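Local coordinates for protein STU0660 (Streptococcus thermophilus, PDB 3ZTH) that belongs to the large Csn2 proteins of CRISPR-mediated bacterial immunity, binds magnesium and probably binds DNA, at residues 192-203 and 229-237. Sequence-based numbering, arbitrary orientation.
Sequences LSQTTEKYLIVL and YPNLTFILF
N231, in the turn just before strand 232-237, ties down the loop that leads into strand 199-204: its ND2 gives a hydrogen bond to E197 O (2.9 Å). E197 O lies close to the amide plane of N231, whereas ND2 stands above the plane of the E197 carbonyl, off its lone pairs. With CG wedged between the backbone N and the carbonyl carbon (chi1 54°), the amide lies against the 195-197 backbone. The N231 carbonyl then receives Y199 N at 3.0 Å, the first rung of a parallel pairing in which Y199, I201 and L203 each give their N-H and offer their O, ending in a longer F237 N to L203 O bond of 3.3 Å. Before the strands begin, L192 sets CB over the centre of the Y229 ring, a CH-pi contact 3.5 Å from the centroid, while its CD1 reaches L232 CD2 at 3.6 Å. Y229 OH is hydrogen-bonded to D189 OD1, which holds the far end of the ring. Along one face of the sheet, I201 CG2 and L203 CD1 both meet F234 CE1, and helices 177-192 and 212-228 pack over this apolar row; on the other, L200 CD1 touches T233 CG2 and I235 CD1. Strands 199-204 and 232-237 with helix 212-228 form a beta-alpha-beta unit, consistent with the P-loop NTPase clan. Backbone bonds thus set the register, the N231 side chain carries the link back ahead of the strands, and the I201, L203 and F234 face joins the sheet to its helices.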
loop_
_atom_site.group_PDB
_atom_site.type_symbol
_atom_site.label_atom_id
_atom_site.label_comp_id
_atom_site.label_asym_id
_atom_site.label_seq_id
_atom_site.Cartn_x
_atom_site.Cartn_y
_atom_site.Cartn_z
ATOM N N LEU A 192 -10.682 -32.520 -13.180
ATOM C CA LEU A 192 -10.552 -33.787 -12.465
ATOM C C LEU A 192 -10.002 -34.916 -13.314
ATOM O O LEU A 192 -9.422 -35.859 -12.785
ATOM C CB LEU A 192 -11.901 -34.220 -11.882
ATOM C CG LEU A 192 -12.464 -33.362 -10.750
ATOM C CD1 LEU A 192 -13.804 -33.903 -10.294
ATOM C CD2 LEU A 192 -11.484 -33.354 -9.591
ATOM N N SER A 193 -10.178 -34.819 -14.629
ATOM C CA SER A 193 -9.709 -35.865 -15.535
ATOM C C SER A 193 -8.196 -35.884 -15.615
ATOM O O SER A 193 -7.607 -36.743 -16.271
ATOM C CB SER A 193 -10.284 -35.658 -16.941
ATOM O OG SER A 193 -9.762 -34.488 -17.545
ATOM N N GLN A 194 -7.566 -34.938 -14.931
ATOM C CA GLN A 194 -6.118 -34.843 -14.946
ATOM C C GLN A 194 -5.518 -34.705 -13.549
ATOM O O GLN A 194 -4.436 -34.139 -13.386
ATOM C CB GLN A 194 -5.710 -33.664 -15.830
ATOM C CG GLN A 194 -6.223 -33.798 -17.262
ATOM C CD GLN A 194 -6.067 -32.524 -18.067
ATOM O OE1 GLN A 194 -6.654 -31.485 -17.735
ATOM N NE2 GLN A 194 -5.272 -32.591 -19.134
ATOM N N THR A 195 -6.222 -35.226 -12.547
ATOM C CA THR A 195 -5.754 -35.173 -11.163
ATOM C C THR A 195 -6.415 -36.233 -10.300
ATOM O O THR A 195 -7.576 -36.581 -10.499
ATOM C CB THR A 195 -6.043 -33.814 -10.509
ATOM O OG1 THR A 195 -5.479 -32.769 -11.310
ATOM C CG2 THR A 195 -5.428 -33.758 -9.112
ATOM N N THR A 196 -5.663 -36.727 -9.329
ATOM C CA THR A 196 -6.152 -37.747 -8.419
ATOM C C THR A 196 -6.390 -37.151 -7.039
ATOM O O THR A 196 -6.942 -37.812 -6.162
ATOM C CB THR A 196 -5.133 -38.903 -8.305
ATOM O OG1 THR A 196 -5.040 -39.568 -9.568
ATOM C CG2 THR A 196 -5.557 -39.908 -7.240
ATOM N N GLU A 197 -5.980 -35.898 -6.853
ATOM C CA GLU A 197 -6.141 -35.224 -5.566
ATOM C C GLU A 197 -7.604 -35.064 -5.166
ATOM O O GLU A 197 -8.478 -34.890 -6.016
ATOM C CB GLU A 197 -5.436 -33.866 -5.587
ATOM C CG GLU A 197 -3.920 -33.991 -5.738
ATOM C CD GLU A 197 -3.204 -32.656 -5.695
ATOM O OE1 GLU A 197 -3.550 -31.767 -6.507
ATOM O OE2 GLU A 197 -2.292 -32.503 -4.852
ATOM N N LYS A 198 -7.863 -35.131 -3.864
ATOM C CA LYS A 198 -9.222 -35.026 -3.358
ATOM C C LYS A 198 -9.836 -33.630 -3.470
ATOM O O LYS A 198 -9.205 -32.622 -3.152
ATOM C CB LYS A 198 -9.279 -35.515 -1.902
ATOM C CG LYS A 198 -8.685 -36.914 -1.701
ATOM C CD LYS A 198 -9.290 -37.663 -0.501
ATOM C CE LYS A 198 -9.235 -36.864 0.805
ATOM N NZ LYS A 198 -7.845 -36.563 1.270
ATOM N N TYR A 199 -11.077 -33.592 -3.943
ATOM C CA TYR A 199 -11.817 -32.349 -4.100
ATOM C C TYR A 199 -13.100 -32.388 -3.290
ATOM O O TYR A 199 -13.900 -33.318 -3.410
ATOM C CB TYR A 199 -12.161 -32.102 -5.566
ATOM C CG TYR A 199 -11.102 -31.326 -6.306
ATOM C CD1 TYR A 199 -9.847 -31.879 -6.555
ATOM C CD2 TYR A 199 -11.342 -30.018 -6.731
ATOM C CE1 TYR A 199 -8.858 -31.146 -7.205
ATOM C CE2 TYR A 199 -10.364 -29.279 -7.382
ATOM C CZ TYR A 199 -9.125 -29.846 -7.613
ATOM O OH TYR A 199 -8.148 -29.104 -8.233
ATOM N N LEU A 200 -13.286 -31.379 -2.454
ATOM C CA LEU A 200 -14.477 -31.296 -1.636
ATOM C C LEU A 200 -15.214 -30.044 -2.056
ATOM O O LEU A 200 -14.695 -28.943 -1.928
ATOM C CB LEU A 200 -14.101 -31.218 -0.166
ATOM C CG LEU A 200 -15.242 -30.947 0.808
ATOM C CD1 LEU A 200 -16.384 -31.948 0.599
ATOM C CD2 LEU A 200 -14.686 -31.030 2.227
ATOM N N ILE A 201 -16.424 -30.219 -2.570
ATOM C CA ILE A 201 -17.219 -29.096 -3.027
ATOM C C ILE A 201 -18.513 -28.961 -2.235
ATOM O O ILE A 201 -19.317 -29.892 -2.177
ATOM C CB ILE A 201 -17.530 -29.254 -4.524
ATOM C CG1 ILE A 201 -16.212 -29.391 -5.294
ATOM C CG2 ILE A 201 -18.340 -28.065 -5.027
ATOM C CD1 ILE A 201 -16.378 -29.472 -6.787
ATOM N N VAL A 202 -18.697 -27.792 -1.630
ATOM C CA VAL A 202 -19.880 -27.487 -0.824
ATOM C C VAL A 202 -20.835 -26.577 -1.580
ATOM O O VAL A 202 -20.417 -25.555 -2.119
ATOM C CB VAL A 202 -19.483 -26.773 0.488
ATOM C CG1 VAL A 202 -20.710 -26.229 1.179
ATOM C CG2 VAL A 202 -18.763 -27.732 1.404
ATOM N N LEU A 203 -22.117 -26.937 -1.597
ATOM C CA LEU A 203 -23.126 -26.137 -2.292
ATOM C C LEU A 203 -24.370 -25.800 -1.471
ATOM O O LEU A 203 -25.137 -26.682 -1.105
ATOM C CB LEU A 203 -23.572 -26.858 -3.561
ATOM C CG LEU A 203 -22.626 -26.803 -4.760
ATOM C CD1 LEU A 203 -22.723 -28.092 -5.564
ATOM C CD2 LEU A 203 -22.989 -25.608 -5.622
ATOM N N TYR A 229 -15.222 -39.935 -10.727
ATOM C CA TYR A 229 -14.034 -39.526 -9.997
ATOM C C TYR A 229 -14.143 -39.900 -8.530
ATOM O O TYR A 229 -14.742 -39.183 -7.735
ATOM C CB TYR A 229 -13.836 -38.020 -10.127
ATOM C CG TYR A 229 -13.638 -37.555 -11.548
ATOM C CD1 TYR A 229 -12.453 -37.825 -12.236
ATOM C CD2 TYR A 229 -14.641 -36.853 -12.214
ATOM C CE1 TYR A 229 -12.272 -37.406 -13.553
ATOM C CE2 TYR A 229 -14.475 -36.430 -13.530
ATOM C CZ TYR A 229 -13.290 -36.708 -14.192
ATOM O OH TYR A 229 -13.134 -36.284 -15.490
ATOM N N PRO A 230 -13.553 -41.034 -8.150
ATOM C CA PRO A 230 -13.585 -41.506 -6.762
ATOM C C PRO A 230 -13.126 -40.430 -5.789
ATOM O O PRO A 230 -13.551 -40.387 -4.636
ATOM C CB PRO A 230 -12.618 -42.689 -6.783
ATOM C CG PRO A 230 -12.755 -43.209 -8.184
ATOM C CD PRO A 230 -12.772 -41.945 -9.006
ATOM N N ASN A 231 -12.257 -39.557 -6.277
ATOM C CA ASN A 231 -11.676 -38.500 -5.467
ATOM C C ASN A 231 -12.557 -37.271 -5.255
ATOM O O ASN A 231 -12.123 -36.296 -4.643
ATOM C CB ASN A 231 -10.335 -38.084 -6.088
ATOM C CG ASN A 231 -10.464 -37.707 -7.561
ATOM O OD1 ASN A 231 -11.183 -38.362 -8.319
ATOM N ND2 ASN A 231 -9.755 -36.659 -7.973
ATOM N N LEU A 232 -13.792 -37.322 -5.739
ATOM C CA LEU A 232 -14.696 -36.182 -5.612
ATOM C C LEU A 232 -15.764 -36.341 -4.541
ATOM O O LEU A 232 -16.405 -37.383 -4.443
ATOM C CB LEU A 232 -15.373 -35.912 -6.955
ATOM C CG LEU A 232 -16.357 -34.745 -7.031
ATOM C CD1 LEU A 232 -15.666 -33.465 -6.575
ATOM C CD2 LEU A 232 -16.867 -34.609 -8.464
ATOM N N THR A 233 -15.956 -35.294 -3.746
ATOM C CA THR A 233 -16.964 -35.307 -2.692
ATOM C C THR A 233 -17.801 -34.029 -2.692
ATOM O O THR A 233 -17.275 -32.913 -2.761
ATOM C CB THR A 233 -16.332 -35.467 -1.292
ATOM O OG1 THR A 233 -15.707 -36.751 -1.195
ATOM C CG2 THR A 233 -17.396 -35.358 -0.215
ATOM N N PHE A 234 -19.112 -34.216 -2.616
ATOM C CA PHE A 234 -20.064 -33.114 -2.590
ATOM C C PHE A 234 -20.813 -33.056 -1.247
ATOM O O PHE A 234 -21.218 -34.086 -0.704
ATOM C CB PHE A 234 -21.091 -33.297 -3.715
ATOM C CG PHE A 234 -20.643 -32.782 -5.053
ATOM C CD1 PHE A 234 -20.713 -31.428 -5.350
ATOM C CD2 PHE A 234 -20.200 -33.659 -6.042
ATOM C CE1 PHE A 234 -20.352 -30.954 -6.621
ATOM C CE2 PHE A 234 -19.837 -33.198 -7.308
ATOM C CZ PHE A 234 -19.914 -31.849 -7.596
ATOM N N ILE A 235 -20.973 -31.851 -0.707
ATOM C CA ILE A 235 -21.735 -31.647 0.526
ATOM C C ILE A 235 -22.771 -30.579 0.184
ATOM O O ILE A 235 -22.413 -29.426 -0.064
ATOM C CB ILE A 235 -20.889 -31.115 1.687
ATOM C CG1 ILE A 235 -19.923 -32.185 2.183
ATOM C CG2 ILE A 235 -21.802 -30.736 2.853
ATOM C CD1 ILE A 235 -19.062 -31.724 3.372
ATOM N N LEU A 236 -24.042 -30.975 0.159
ATOM C CA LEU A 236 -25.149 -30.078 -0.168
ATOM C C LEU A 236 -26.008 -29.751 1.061
ATOM O O LEU A 236 -26.064 -30.529 2.011
ATOM C CB LEU A 236 -26.037 -30.729 -1.237
ATOM C CG LEU A 236 -25.343 -31.427 -2.424
ATOM C CD1 LEU A 236 -26.380 -32.162 -3.267
ATOM C CD2 LEU A 236 -24.592 -30.421 -3.277
ATOM N N PHE A 237 -26.665 -28.594 1.035
ATOM C CA PHE A 237 -27.563 -28.156 2.107
ATOM C C PHE A 237 -28.909 -27.891 1.436
ATOM O O PHE A 237 -29.258 -26.740 1.147
ATOM C CB PHE A 237 -27.054 -26.865 2.752
ATOM C CG PHE A 237 -25.806 -27.043 3.561
ATOM C CD1 PHE A 237 -24.559 -27.094 2.940
ATOM C CD2 PHE A 237 -25.873 -27.160 4.944
ATOM C CE1 PHE A 237 -23.398 -27.256 3.681
ATOM C CE2 PHE A 237 -24.719 -27.320 5.699
ATOM C CZ PHE A 237 -23.474 -27.369 5.065
#